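Local coordinates for protein dihydropteroate synthase (Mycobacterium smegmatis, PDB 6OMZ) that probably condenses para-aminobenzoate with 6-hydroxymethyl-7,8-dihydropterin diphosphate to give 7,8-dihydropteroate, a step in folate synthesis, and here binds pterin-6-yl-methyl-monophosphate, at residues I42-A47 / V85-R90; H147-D152 / P160-V165; P213-V216 / P221-V224. The protein carries 1 engineered substitution. One frame throughout, in Å; residues are numbered along the deposited sequence.

Interaction 1: residues I42-A47 / V85-R90; sequences IDTDRA and VTPVIR
Thr44 holds OG1 beside its own backbone N (chi1 -65°), which throws the methyl CG2 to the far side of that nitrogen and out toward the helix of residues 85-90. Val88 answers with CG1 opposite its N (chi1 174°) and CG2 next to it, the latter being the branch that meets the segment 42-47. The two methyls come to rest with Thr44 CG2 3.9 Å from Val88 CG2, their side chains sliding past each other in opposite directions. One turn further on, Ala47 makes the closest approach, its CB 3.7 Å from Val88 CG2 and 4.1 Å from Val88 CG1, so that Val88 packs on two residues along one side of the helix that begins at Thr44. Pro87 adds a third surface: its ring carbon CB touches both branches of Thr44, with Thr44 CG2 at 3.9 Å, and the two side chains cross at about a right angle. Being a proline, it gives no N-H to the preceding turn, and helix 78-93 kinks here. With only small side chains between them, the backbones come close, Thr44 CA 5.8 Å from Val88 CA.

The contact falls at the very start of helix 44-56, where Asp43 is the N-cap. Asp43 OD1 accepts from Arg46 N at 3.0 Å, the donor reaching it from above the carboxylate plane, and Ser34 OG bonds to Asp43 N. Val88 also touches Val30, and Ile89 touches Ile99 and Ile101 of strand 98-102. What results is apolar packing between consecutive outer helices, those following strands 23-29 and 61-65, as expected for the helical jacket of a TIM barrel, the fold of the pterin-binding enzymes.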
ATOM      1  N   ILE A  42      18.459  -4.707 -14.121  1.00 23.86           N
ATOM      2  CA  ILE A  42      17.279  -3.893 -13.877  1.00 24.24           C
ATOM      3  C   ILE A  42      16.619  -3.585 -15.211  1.00 30.11           C
ATOM      4  O   ILE A  42      17.296  -3.317 -16.213  1.00 26.81           O
ATOM      5  CB  ILE A  42      17.656  -2.613 -13.113  1.00 27.47           C
ATOM      6  CG1 ILE A  42      17.961  -2.953 -11.658  1.00 41.01           C
ATOM      7  CG2 ILE A  42      16.518  -1.609 -13.147  1.00 25.38           C
ATOM      8  CD1 ILE A  42      16.709  -3.292 -10.865  1.00 46.83           C
ATOM      9  N   ASP A  43      15.285  -3.675 -15.246  1.00 22.23           N
ATOM     10  CA  ASP A  43      14.538  -3.609 -16.502  1.00 26.35           C
ATOM     11  C   ASP A  43      13.470  -2.529 -16.371  1.00 23.73           C
ATOM     12  O   ASP A  43      12.306  -2.811 -16.074  1.00 23.35           O
ATOM     13  CB  ASP A  43      13.939  -4.974 -16.854  1.00 28.06           C
ATOM     14  CG  ASP A  43      13.354  -5.012 -18.257  1.00 28.95           C
ATOM     15  OD1 ASP A  43      13.104  -3.934 -18.842  1.00 28.20           O
ATOM     16  OD2 ASP A  43      13.137  -6.125 -18.780  1.00 34.64           O
ATOM     17  N   THR A  44      13.879  -1.287 -16.624  1.00 24.01           N
ATOM     18  CA  THR A  44      12.956  -0.159 -16.543  1.00 19.22           C
ATOM     19  C   THR A  44      11.762  -0.349 -17.470  1.00 18.93           C
ATOM     20  O   THR A  44      10.617  -0.115 -17.073  1.00 18.82           O
ATOM     21  CB  THR A  44      13.694   1.135 -16.894  1.00 21.73           C
ATOM     22  OG1 THR A  44      14.691   1.389 -15.907  1.00 24.27           O
ATOM     23  CG2 THR A  44      12.726   2.306 -16.964  1.00 30.03           C
ATOM     24  N   ASP A  45      12.016  -0.757 -18.720  1.00 20.84           N
ATOM     25  CA  ASP A  45      10.934  -0.866 -19.700  1.00 23.29           C
ATOM     26  C   ASP A  45       9.877  -1.880 -19.266  1.00 26.60           C
ATOM     27  O   ASP A  45       8.682  -1.682 -19.510  1.00 24.34           O
ATOM     28  CB  ASP A  45      11.492  -1.240 -21.076  1.00 26.47           C
ATOM     29  CG  ASP A  45      12.392  -0.158 -21.657  1.00 41.24           C
ATOM     30  OD1 ASP A  45      12.269   1.015 -21.243  1.00 42.93           O
ATOM     31  OD2 ASP A  45      13.223  -0.486 -22.531  1.00 47.47           O
ATOM     32  N   ARG A  46      10.298  -2.984 -18.645  1.00 19.19           N
ATOM     33  CA  ARG A  46       9.327  -3.971 -18.177  1.00 20.17           C
ATOM     34  C   ARG A  46       8.439  -3.383 -17.089  1.00 16.51           C
ATOM     35  O   ARG A  46       7.222  -3.608 -17.082  1.00 16.25           O
ATOM     36  CB  ARG A  46      10.039  -5.224 -17.665  1.00 24.84           C
ATOM     37  CG  ARG A  46       9.111  -6.421 -17.464  1.00 34.57           C
ATOM     38  CD  ARG A  46       9.406  -7.203 -16.191  1.00 43.54           C
ATOM     39  NE  ARG A  46      10.479  -8.186 -16.337  1.00 55.87           N
ATOM     40  CZ  ARG A  46      10.300  -9.506 -16.329  1.00 62.61           C
ATOM     41  NH1 ARG A  46       9.086 -10.022 -16.184  1.00 63.40           N
ATOM     42  NH2 ARG A  46      11.344 -10.314 -16.460  1.00 66.24           N
ATOM     43  N   ALA A  47       9.032  -2.624 -16.160  1.00 16.68           N
ATOM     44  CA  ALA A  47       8.247  -2.017 -15.089  1.00 15.82           C
ATOM     45  C   ALA A  47       7.321  -0.942 -15.635  1.00 17.16           C
ATOM     46  O   ALA A  47       6.174  -0.816 -15.188  1.00 16.21           O
ATOM     47  CB  ALA A  47       9.172  -1.435 -14.013  1.00 19.66           C
ATOM     48  N   VAL A  85      13.825   3.314  -9.050  1.00 13.26           N
ATOM     49  CA  VAL A  85      12.440   3.761  -9.194  1.00 12.33           C
ATOM     50  C   VAL A  85      12.331   4.990 -10.094  1.00 12.62           C
ATOM     51  O   VAL A  85      11.331   5.139 -10.798  1.00 13.24           O
ATOM     52  CB  VAL A  85      11.772   4.030  -7.831  1.00 10.46           C
ATOM     53  CG1 VAL A  85      11.679   2.754  -6.996  1.00 15.29           C
ATOM     54  CG2 VAL A  85      12.484   5.154  -7.069  1.00 11.12           C
ATOM     55  N   THR A  86      13.331   5.883 -10.095  1.00 18.47           N
ATOM     56  CA  THR A  86      13.111   7.174 -10.753  1.00 13.88           C
ATOM     57  C   THR A  86      12.936   7.088 -12.273  1.00 14.36           C
ATOM     58  O   THR A  86      12.084   7.818 -12.808  1.00 14.16           O
ATOM     59  CB  THR A  86      14.214   8.192 -10.407  1.00 11.34           C
ATOM     60  OG1 THR A  86      15.524   7.644 -10.617  1.00 17.87           O
ATOM     61  CG2 THR A  86      14.069   8.652  -8.955  1.00 13.39           C
ATOM     62  N   PRO A  87      13.670   6.235 -13.013  1.00 16.53           N
ATOM     63  CA  PRO A  87      13.386   6.138 -14.462  1.00 18.53           C
ATOM     64  C   PRO A  87      11.979   5.660 -14.756  1.00 17.29           C
ATOM     65  O   PRO A  87      11.362   6.091 -15.739  1.00 16.40           O
ATOM     66  CB  PRO A  87      14.429   5.129 -14.970  1.00 20.70           C
ATOM     67  CG  PRO A  87      15.510   5.113 -13.922  1.00 21.57           C
ATOM     68  CD  PRO A  87      14.798   5.363 -12.627  1.00 15.89           C
ATOM     69  N   VAL A  88      11.474   4.745 -13.931  1.00 15.09           N
ATOM     70  CA  VAL A  88      10.124   4.231 -14.107  1.00 15.33           C
ATOM     71  C   VAL A  88       9.111   5.328 -13.825  1.00 11.86           C
ATOM     72  O   VAL A  88       8.152   5.522 -14.581  1.00 14.82           O
ATOM     73  CB  VAL A  88       9.905   3.009 -13.193  1.00 18.93           C
ATOM     74  CG1 VAL A  88       8.444   2.543 -13.240  1.00 19.05           C
ATOM     75  CG2 VAL A  88      10.858   1.879 -13.582  1.00 17.59           C
ATOM     76  N   ILE A  89       9.315   6.061 -12.733  1.00 15.43           N
ATOM     77  CA  ILE A  89       8.397   7.133 -12.370  1.00 13.88           C
ATOM     78  C   ILE A  89       8.406   8.221 -13.433  1.00 15.91           C
ATOM     79  O   ILE A  89       7.352   8.764 -13.785  1.00 18.13           O
ATOM     80  CB  ILE A  89       8.763   7.685 -10.977  1.00 14.68           C
ATOM     81  CG1 ILE A  89       8.544   6.601  -9.909  1.00 13.77           C
ATOM     82  CG2 ILE A  89       7.935   8.933 -10.648  1.00 15.00           C
ATOM     83  CD1 ILE A  89       9.156   6.960  -8.537  1.00 15.59           C
ATOM     84  N   ARG A  90       9.588   8.565 -13.954  1.00 12.02           N
ATOM     85  CA  ARG A  90       9.659   9.610 -14.974  1.00 16.78           C
ATOM     86  C   ARG A  90       8.840   9.245 -16.208  1.00 21.25           C
ATOM     87  O   ARG A  90       8.103  10.085 -16.747  1.00 18.44           O
ATOM     88  CB  ARG A  90      11.113   9.890 -15.365  1.00 19.56           C
ATOM     89  CG  ARG A  90      11.814  10.923 -14.485  1.00 28.92           C
ATOM     90  CD  ARG A  90      13.151  11.364 -15.094  1.00 30.09           C
ATOM     91  NE  ARG A  90      14.127  10.273 -15.104  1.00 33.48           N
ATOM     92  CZ  ARG A  90      14.953   9.995 -14.095  1.00 33.15           C
ATOM     93  NH1 ARG A  90      14.925  10.728 -12.989  1.00 30.62           N
ATOM     94  NH2 ARG A  90      15.805   8.982 -14.191  1.00 29.87           N
TER

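Interaction 2: residues H147-D152 / P160-V165; sequences HWRSVD and PGYRDV. With EDO (1,2-ethanediol), chain M; DMS (dimethyl sulfoxide), chain C; EDO (1,2-ethanediol), chain K; EDO (1,2-ethanediol), chain I.
The guanidinium of Arg149 has Tyr162 over one face, with Tyr162 CE1 3.8 Å from Arg149 CZ and close above the centre of the group. At its edge, near the plane, lies the carbonyl of Gly161. The two planes stand 51° apart; CD1 and CE1 of the tyrosine are the atoms nearest the guanidinium, and the groups do not stack flat. Val165 CG2 sits over a face of the Tyr162 ring. The hydroxyl of Tyr162 lies loosely at the edge of the His147 ring, with His147 CE1 4.4 Å from Tyr162 OH. On the indole of Trp148, Ser150 CB and the oxygen of a dimethyl sulfoxide, probably from the crystallisation liquor, share one face.

Extended first and second torsions carry Arg149 CD to the proline ring, 4.0 Å from Pro160 CG, and a bend at chi3 (-66°) then turns the guanidinium toward Tyr162. Both segments lie in the long loop after strand 143-146, the second running up to the start of helix 165-182. This is one of the loops at the C-terminal end of the TIM-barrel strands, where the pterin ligand is bound.

Polar links across the contact run through water and an ethanediol, probably also from the liquor. One water accepts from Arg149 N at 2.9 Å and donates to Tyr162 OH, which is also bonded to Ala199 O. A second donates to Gly161 O and to ethanediol O2, and is only weakly held by Arg149 NH1. The ethanediol accepts from Gly161 N through O1, while its O2 lies 2.7 Å from Arg149 NH1. Arg149 NH2 forms salt bridges with Glu168 and Glu172; Glu172 also bonds to His147 NE2, so one carboxylate serves both side chains.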
ATOM      1  N   HIS A 147       0.554   1.600   9.368  1.00 12.74           N
ATOM      2  CA  HIS A 147       0.819   1.165  10.737  1.00 12.70           C
ATOM      3  C   HIS A 147       1.749  -0.042  10.746  1.00 12.52           C
ATOM      4  O   HIS A 147       1.413  -1.098  10.205  1.00 12.17           O
ATOM      5  CB  HIS A 147      -0.458   0.799  11.483  1.00 14.30           C
ATOM      6  CG  HIS A 147      -0.196   0.413  12.901  1.00 12.43           C
ATOM      7  ND1 HIS A 147       0.191  -0.857  13.267  1.00 12.07           N
ATOM      8  CD2 HIS A 147      -0.200   1.151  14.038  1.00 13.08           C
ATOM      9  CE1 HIS A 147       0.393  -0.892  14.572  1.00 15.81           C
ATOM     10  NE2 HIS A 147       0.161   0.313  15.066  1.00 14.19           N
ATOM     11  N   TRP A 148       2.880   0.086  11.430  1.00 13.01           N
ATOM     12  CA  TRP A 148       3.775  -1.055  11.596  1.00 14.15           C
ATOM     13  C   TRP A 148       4.540  -0.824  12.889  1.00 16.09           C
ATOM     14  O   TRP A 148       5.432   0.028  12.927  1.00 14.91           O
ATOM     15  CB  TRP A 148       4.719  -1.180  10.404  1.00 13.08           C
ATOM     16  CG  TRP A 148       5.675  -2.336  10.467  1.00 13.16           C
ATOM     17  CD1 TRP A 148       5.741  -3.312  11.429  1.00 13.16           C
ATOM     18  CD2 TRP A 148       6.694  -2.643   9.517  1.00 14.46           C
ATOM     19  NE1 TRP A 148       6.742  -4.201  11.131  1.00 14.78           N
ATOM     20  CE2 TRP A 148       7.349  -3.811   9.966  1.00 15.03           C
ATOM     21  CE3 TRP A 148       7.121  -2.041   8.323  1.00 16.64           C
ATOM     22  CZ2 TRP A 148       8.406  -4.399   9.258  1.00 17.78           C
ATOM     23  CZ3 TRP A 148       8.183  -2.618   7.627  1.00 21.83           C
ATOM     24  CH2 TRP A 148       8.809  -3.786   8.097  1.00 19.29           C
ATOM     25  N   ARG A 149       4.196  -1.555  13.947  1.00 13.81           N
ATOM     26  CA  ARG A 149       4.867  -1.367  15.229  1.00 22.12           C
ATOM     27  C   ARG A 149       6.108  -2.246  15.218  1.00 30.52           C
ATOM     28  O   ARG A 149       6.009  -3.477  15.195  1.00 30.42           O
ATOM     29  CB  ARG A 149       3.960  -1.699  16.410  1.00 24.32           C
ATOM     30  CG  ARG A 149       4.601  -1.274  17.744  1.00 29.42           C
ATOM     31  CD  ARG A 149       3.845  -1.807  18.959  1.00 30.21           C
ATOM     32  NE  ARG A 149       2.505  -1.237  19.078  1.00 27.95           N
ATOM     33  CZ  ARG A 149       1.582  -1.702  19.914  1.00 33.57           C
ATOM     34  NH1 ARG A 149       1.862  -2.737  20.698  1.00 35.46           N
ATOM     35  NH2 ARG A 149       0.383  -1.140  19.969  1.00 31.42           N
ATOM     36  N   SER A 150       7.277  -1.608  15.225  1.00 30.93           N
ATOM     37  CA  SER A 150       8.534  -2.271  14.956  1.00 31.96           C
ATOM     38  C   SER A 150       9.597  -1.678  15.888  1.00 33.64           C
ATOM     39  O   SER A 150      10.481  -0.933  15.471  1.00 40.58           O
ATOM     40  CB  SER A 150       8.918  -2.120  13.483  1.00 30.99           C
ATOM     41  OG  SER A 150       9.990  -2.977  13.141  1.00 31.84           O
ATOM     42  N   VAL A 151       9.507  -2.021  17.175  1.00 34.42           N
ATOM     43  CA  VAL A 151      10.422  -1.436  18.155  1.00 45.36           C
ATOM     44  C   VAL A 151      11.821  -2.049  18.071  1.00 46.98           C
ATOM     45  O   VAL A 151      12.816  -1.368  18.342  1.00 41.92           O
ATOM     46  CB  VAL A 151       9.843  -1.576  19.574  1.00 47.69           C
ATOM     47  N   ASP A 152      11.932  -3.324  17.700  1.00 39.44           N
ATOM     48  CA  ASP A 152      13.202  -4.041  17.710  1.00 36.80           C
ATOM     49  C   ASP A 152      13.669  -4.215  16.270  1.00 29.03           C
ATOM     50  O   ASP A 152      13.142  -5.061  15.541  1.00 29.11           O
ATOM     51  CB  ASP A 152      13.048  -5.389  18.415  1.00 46.29           C
ATOM     52  CG  ASP A 152      14.350  -6.175  18.492  1.00 53.53           C
ATOM     53  OD1 ASP A 152      15.386  -5.716  17.957  1.00 55.74           O
ATOM     54  OD2 ASP A 152      14.329  -7.266  19.102  1.00 55.54           O
ATOM     55  N   PRO A 160       3.947  -7.984  18.385  1.00 21.28           N
ATOM     56  CA  PRO A 160       3.940  -7.524  19.776  1.00 28.78           C
ATOM     57  C   PRO A 160       2.675  -7.976  20.495  1.00 31.72           C
ATOM     58  O   PRO A 160       1.769  -8.565  19.913  1.00 26.89           O
ATOM     59  CB  PRO A 160       3.990  -6.001  19.641  1.00 28.56           C
ATOM     60  CG  PRO A 160       3.327  -5.720  18.328  1.00 22.55           C
ATOM     61  CD  PRO A 160       3.583  -6.909  17.439  1.00 18.01           C
ATOM     62  N   GLY A 161       2.662  -7.728  21.798  0.56 34.95           N
ATOM     63  CA  GLY A 161       1.477  -7.971  22.586  0.56 37.54           C
ATOM     64  C   GLY A 161       0.547  -6.777  22.552  0.56 37.66           C
ATOM     65  O   GLY A 161       0.802  -5.761  23.207  0.56 43.52           O
ATOM     66  N   TYR A 162      -0.518  -6.874  21.763  1.00 26.95           N
ATOM     67  CA  TYR A 162      -1.592  -5.890  21.803  1.00 18.44           C
ATOM     68  C   TYR A 162      -2.610  -6.273  22.869  1.00 18.84           C
ATOM     69  O   TYR A 162      -3.046  -7.426  22.921  1.00 26.45           O
ATOM     70  CB  TYR A 162      -2.310  -5.816  20.457  1.00 17.23           C
ATOM     71  CG  TYR A 162      -1.421  -5.610  19.253  1.00 16.53           C
ATOM     72  CD1 TYR A 162      -1.042  -4.331  18.848  1.00 21.66           C
ATOM     73  CD2 TYR A 162      -0.984  -6.693  18.505  1.00 19.53           C
ATOM     74  CE1 TYR A 162      -0.228  -4.147  17.719  1.00 19.77           C
ATOM     75  CE2 TYR A 162      -0.185  -6.517  17.382  1.00 21.46           C
ATOM     76  CZ  TYR A 162       0.187  -5.246  16.999  1.00 21.10           C
ATOM     77  OH  TYR A 162       0.986  -5.094  15.881  1.00 23.80           O
ATOM     78  N   ARG A 163      -3.021  -5.304  23.692  1.00 15.95           N
ATOM     79  CA  ARG A 163      -4.215  -5.524  24.505  1.00 16.11           C
ATOM     80  C   ARG A 163      -5.461  -5.484  23.629  1.00 15.31           C
ATOM     81  O   ARG A 163      -6.425  -6.224  23.864  1.00 15.52           O
ATOM     82  CB  ARG A 163      -4.341  -4.475  25.615  1.00 17.59           C
ATOM     83  CG  ARG A 163      -3.181  -4.331  26.596  1.00 23.53           C
ATOM     84  CD  ARG A 163      -3.114  -5.436  27.624  1.00 21.68           C
ATOM     85  NE  ARG A 163      -4.346  -5.621  28.388  1.00 19.41           N
ATOM     86  CZ  ARG A 163      -4.479  -6.505  29.372  1.00 20.48           C
ATOM     87  NH1 ARG A 163      -3.446  -7.258  29.723  1.00 21.33           N
ATOM     88  NH2 ARG A 163      -5.638  -6.637  30.020  1.00 20.88           N
ATOM     89  N   ASP A 164      -5.460  -4.603  22.627  1.00 14.62           N
ATOM     90  CA  ASP A 164      -6.607  -4.378  21.749  1.00 18.63           C
ATOM     91  C   ASP A 164      -6.037  -3.862  20.427  1.00 18.75           C
ATOM     92  O   ASP A 164      -5.825  -2.657  20.263  1.00 13.45           O
ATOM     93  CB  ASP A 164      -7.585  -3.390  22.375  1.00 16.90           C
ATOM     94  CG  ASP A 164      -8.846  -3.167  21.523  1.00 20.39           C
ATOM     95  OD1 ASP A 164      -8.793  -3.330  20.290  1.00 18.71           O
ATOM     96  OD2 ASP A 164      -9.894  -2.811  22.111  1.00 22.50           O
ATOM     97  N   VAL A 165      -5.799  -4.784  19.485  1.00 15.18           N
ATOM     98  CA  VAL A 165      -5.113  -4.386  18.256  1.00 11.16           C
ATOM     99  C   VAL A 165      -5.907  -3.310  17.515  1.00 10.68           C
ATOM    100  O   VAL A 165      -5.319  -2.406  16.906  1.00 11.00           O
ATOM    101  CB  VAL A 165      -4.826  -5.602  17.349  1.00 14.87           C
ATOM    102  CG1 VAL A 165      -6.124  -6.191  16.780  1.00 14.77           C
ATOM    103  CG2 VAL A 165      -3.887  -5.195  16.204  1.00 12.46           C
TER
HETATM  104  C1  EDO M 312       5.121  -4.661  23.486  1.00 57.23           C
HETATM  105  O1  EDO M 312       4.380  -5.885  23.412  1.00 54.62           O
HETATM  106  C2  EDO M 312       4.602  -3.664  22.452  1.00 60.22           C
HETATM  107  O2  EDO M 312       3.405  -3.033  22.926  1.00 60.93           O
HETATM  108  S   DMS C 302      10.008   0.071  10.243  1.00 70.75           S
HETATM  109  O   DMS C 302      10.101  -1.385  10.565  1.00 68.27           O
HETATM  110  C1  DMS C 302      10.036   1.018  11.789  1.00 71.96           C
HETATM  111  C2  DMS C 302      11.605   0.602   9.565  1.00 74.02           C
HETATM  112  C1  EDO K 310       3.278   4.165  12.168  1.00 41.75           C
HETATM  113  O1  EDO K 310       3.776   2.937  11.615  1.00 23.56           O
HETATM  114  C2  EDO K 310       2.487   3.864  13.435  1.00 47.92           C
HETATM  115  O2  EDO K 310       3.300   3.100  14.334  1.00 56.32           O
HETATM  116  C1  EDO I 308     -12.801  -0.784  20.513  1.00 46.01           C
HETATM  117  O1  EDO I 308     -11.910  -0.367  21.551  1.00 54.68           O
HETATM  118  C2  EDO I 308     -12.040  -1.702  19.568  1.00 33.08           C
HETATM  119  O2  EDO I 308     -11.955  -3.019  20.128  1.00 24.39           O
HETATM  120  O   HOH W   1       2.229  -3.712  13.908  1.00 16.75           O
HETATM  121  O   HOH W   2       0.297  -2.951  23.681  1.00 44.24           O

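Interaction 3: residues P213-V216 / P221-V224; sequences PDLV and PVLV
Apolar contacts come first, and all of them involve Val222, whose side chain points at the end of helix 212-216. Its CG2 lies beside the backbone N and its CG1 opposite (chi1 178°), which sets CG2 against the 215-216 peptide and CG1 toward the end of the leucine. Val222 CG2 is 4.1 Å from Leu215 CG and equally far from Val216 CG2, whereas CG1 meets only the leucine, at Leu215 CD2. Both helix residues cross the valine at about a right angle.

A second kind sets side chain against backbone: Val222 CG2 sits 3.7 Å from Leu215 O and 3.9 Å from Val216 N, resting against the peptide between the two residues. The carbonyl oxygen Leu215 O is hydrogen-bonded to Thr218 OG1 of the turn that follows.

The setting is the helix-to-strand half of a beta-alpha-beta crossover of the TIM barrel, leading from strand 190-193 through helices 202-210 and 212-216 to strand 223-224. Backbone bonds knit strand 223-224 into the barrel: Leu223 pairs with Ile192 on one neighbour, and Val222 and Val224 with Gly267 on the other.

Side chains alternate along the extended residues 222-224. Val222 and Val224 both touch Leu212 of the outer helix, and Leu215 and Val222 share Ile192. Leu223 instead belongs to the pocket and touches the bound pterin-6-yl-methyl-monophosphate.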
ATOM      1  N   PRO A 213     -14.935   0.375   9.361  1.00 19.35           N
ATOM      2  CA  PRO A 213     -15.770   1.580   9.536  1.00 19.37           C
ATOM      3  C   PRO A 213     -15.303   2.487  10.667  1.00 22.42           C
ATOM      4  O   PRO A 213     -15.369   3.719  10.532  1.00 22.26           O
ATOM      5  CB  PRO A 213     -17.161   1.001   9.830  1.00 15.16           C
ATOM      6  CG  PRO A 213     -17.150  -0.337   9.173  1.00 18.65           C
ATOM      7  CD  PRO A 213     -15.755  -0.854   9.332  1.00 16.75           C
ATOM      8  N   ASP A 214     -14.849   1.905  11.783  1.00 16.40           N
ATOM      9  CA  ASP A 214     -14.309   2.706  12.885  1.00 24.17           C
ATOM     10  C   ASP A 214     -13.146   3.562  12.410  1.00 24.41           C
ATOM     11  O   ASP A 214     -13.051   4.749  12.739  1.00 20.98           O
ATOM     12  CB  ASP A 214     -13.842   1.805  14.032  1.00 27.95           C
ATOM     13  CG  ASP A 214     -14.980   1.283  14.877  1.00 55.05           C
ATOM     14  OD1 ASP A 214     -16.145   1.651  14.614  1.00 60.80           O
ATOM     15  OD2 ASP A 214     -14.699   0.495  15.812  1.00 65.93           O
ATOM     16  N   LEU A 215     -12.241   2.966  11.633  1.00 18.60           N
ATOM     17  CA  LEU A 215     -11.076   3.709  11.173  1.00 14.35           C
ATOM     18  C   LEU A 215     -11.474   4.732  10.112  1.00 16.37           C
ATOM     19  O   LEU A 215     -10.967   5.862  10.103  1.00 19.50           O
ATOM     20  CB  LEU A 215     -10.023   2.721  10.658  1.00 15.48           C
ATOM     21  CG  LEU A 215      -8.551   3.132  10.574  1.00 19.67           C
ATOM     22  CD1 LEU A 215      -7.970   3.498  11.964  1.00 15.08           C
ATOM     23  CD2 LEU A 215      -7.746   2.007   9.953  1.00 16.94           C
ATOM     24  N   VAL A 216     -12.405   4.364   9.225  1.00 16.23           N
ATOM     25  CA  VAL A 216     -12.957   5.322   8.267  1.00 16.36           C
ATOM     26  C   VAL A 216     -13.606   6.493   9.000  1.00 19.25           C
ATOM     27  O   VAL A 216     -13.507   7.655   8.576  1.00 20.82           O
ATOM     28  CB  VAL A 216     -13.947   4.602   7.328  1.00 11.73           C
ATOM     29  CG1 VAL A 216     -14.710   5.602   6.467  1.00 18.20           C
ATOM     30  CG2 VAL A 216     -13.185   3.598   6.454  1.00 12.42           C
ATOM     31  N   PRO A 221      -8.703   9.638   5.260  1.00 12.90           N
ATOM     32  CA  PRO A 221      -8.851   8.593   4.230  1.00 16.84           C
ATOM     33  C   PRO A 221      -8.065   7.344   4.591  1.00 18.19           C
ATOM     34  O   PRO A 221      -6.945   7.425   5.105  1.00 14.33           O
ATOM     35  CB  PRO A 221      -8.293   9.252   2.967  1.00 12.54           C
ATOM     36  CG  PRO A 221      -8.470  10.723   3.205  1.00 15.90           C
ATOM     37  CD  PRO A 221      -8.311  10.939   4.687  1.00 15.88           C
ATOM     38  N   VAL A 222      -8.670   6.181   4.336  1.00  9.54           N
ATOM     39  CA  VAL A 222      -8.089   4.894   4.715  1.00 13.86           C
ATOM     40  C   VAL A 222      -7.744   4.100   3.463  1.00 12.84           C
ATOM     41  O   VAL A 222      -8.603   3.878   2.603  1.00 12.62           O
ATOM     42  CB  VAL A 222      -9.036   4.077   5.612  1.00 12.74           C
ATOM     43  CG1 VAL A 222      -8.392   2.722   5.936  1.00 12.26           C
ATOM     44  CG2 VAL A 222      -9.347   4.838   6.907  1.00 15.23           C
ATOM     45  N   LEU A 223      -6.490   3.652   3.379  1.00 11.97           N
ATOM     46  CA  LEU A 223      -6.030   2.725   2.352  1.00 11.99           C
ATOM     47  C   LEU A 223      -5.883   1.345   2.971  1.00 10.99           C
ATOM     48  O   LEU A 223      -5.376   1.219   4.088  1.00 11.71           O
ATOM     49  CB  LEU A 223      -4.680   3.182   1.779  1.00 12.45           C
ATOM     50  CG  LEU A 223      -3.927   2.262   0.812  1.00  9.79           C
ATOM     51  CD1 LEU A 223      -4.699   2.114  -0.490  1.00  8.56           C
ATOM     52  CD2 LEU A 223      -2.521   2.815   0.550  1.00 10.53           C
ATOM     53  N   VAL A 224      -6.323   0.313   2.250  1.00  9.17           N
ATOM     54  CA  VAL A 224      -6.223  -1.076   2.701  1.00 12.73           C
ATOM     55  C   VAL A 224      -5.285  -1.839   1.771  1.00 11.79           C
ATOM     56  O   VAL A 224      -5.457  -1.803   0.546  1.00 12.40           O
ATOM     57  CB  VAL A 224      -7.610  -1.753   2.728  1.00 17.03           C
ATOM     58  CG1 VAL A 224      -7.473  -3.240   2.989  1.00 26.38           C
ATOM     59  CG2 VAL A 224      -8.496  -1.094   3.770  1.00 20.93           C
TER

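From the N terminus, the three contacts follow in series along the barrel; none nests in or crosses another. Interaction 1 closes a span of 37 residues, bringing the start of helix 44-56 together with helix 78-93, with strand 61-65 among the residues in between along the chain. Interaction 2 draws together two parts of the loop after strand 143-146, with seven residues between them. Interaction 3 closes a short turn from helix 212-216 into strand 223-224. Interactions 2 and 3 lie on the other side of the chain's centre from interaction 1; their centres are 18 Å apart. Thus helix-helix, loop-loop and helix-strand contacts are distributed around one barrel.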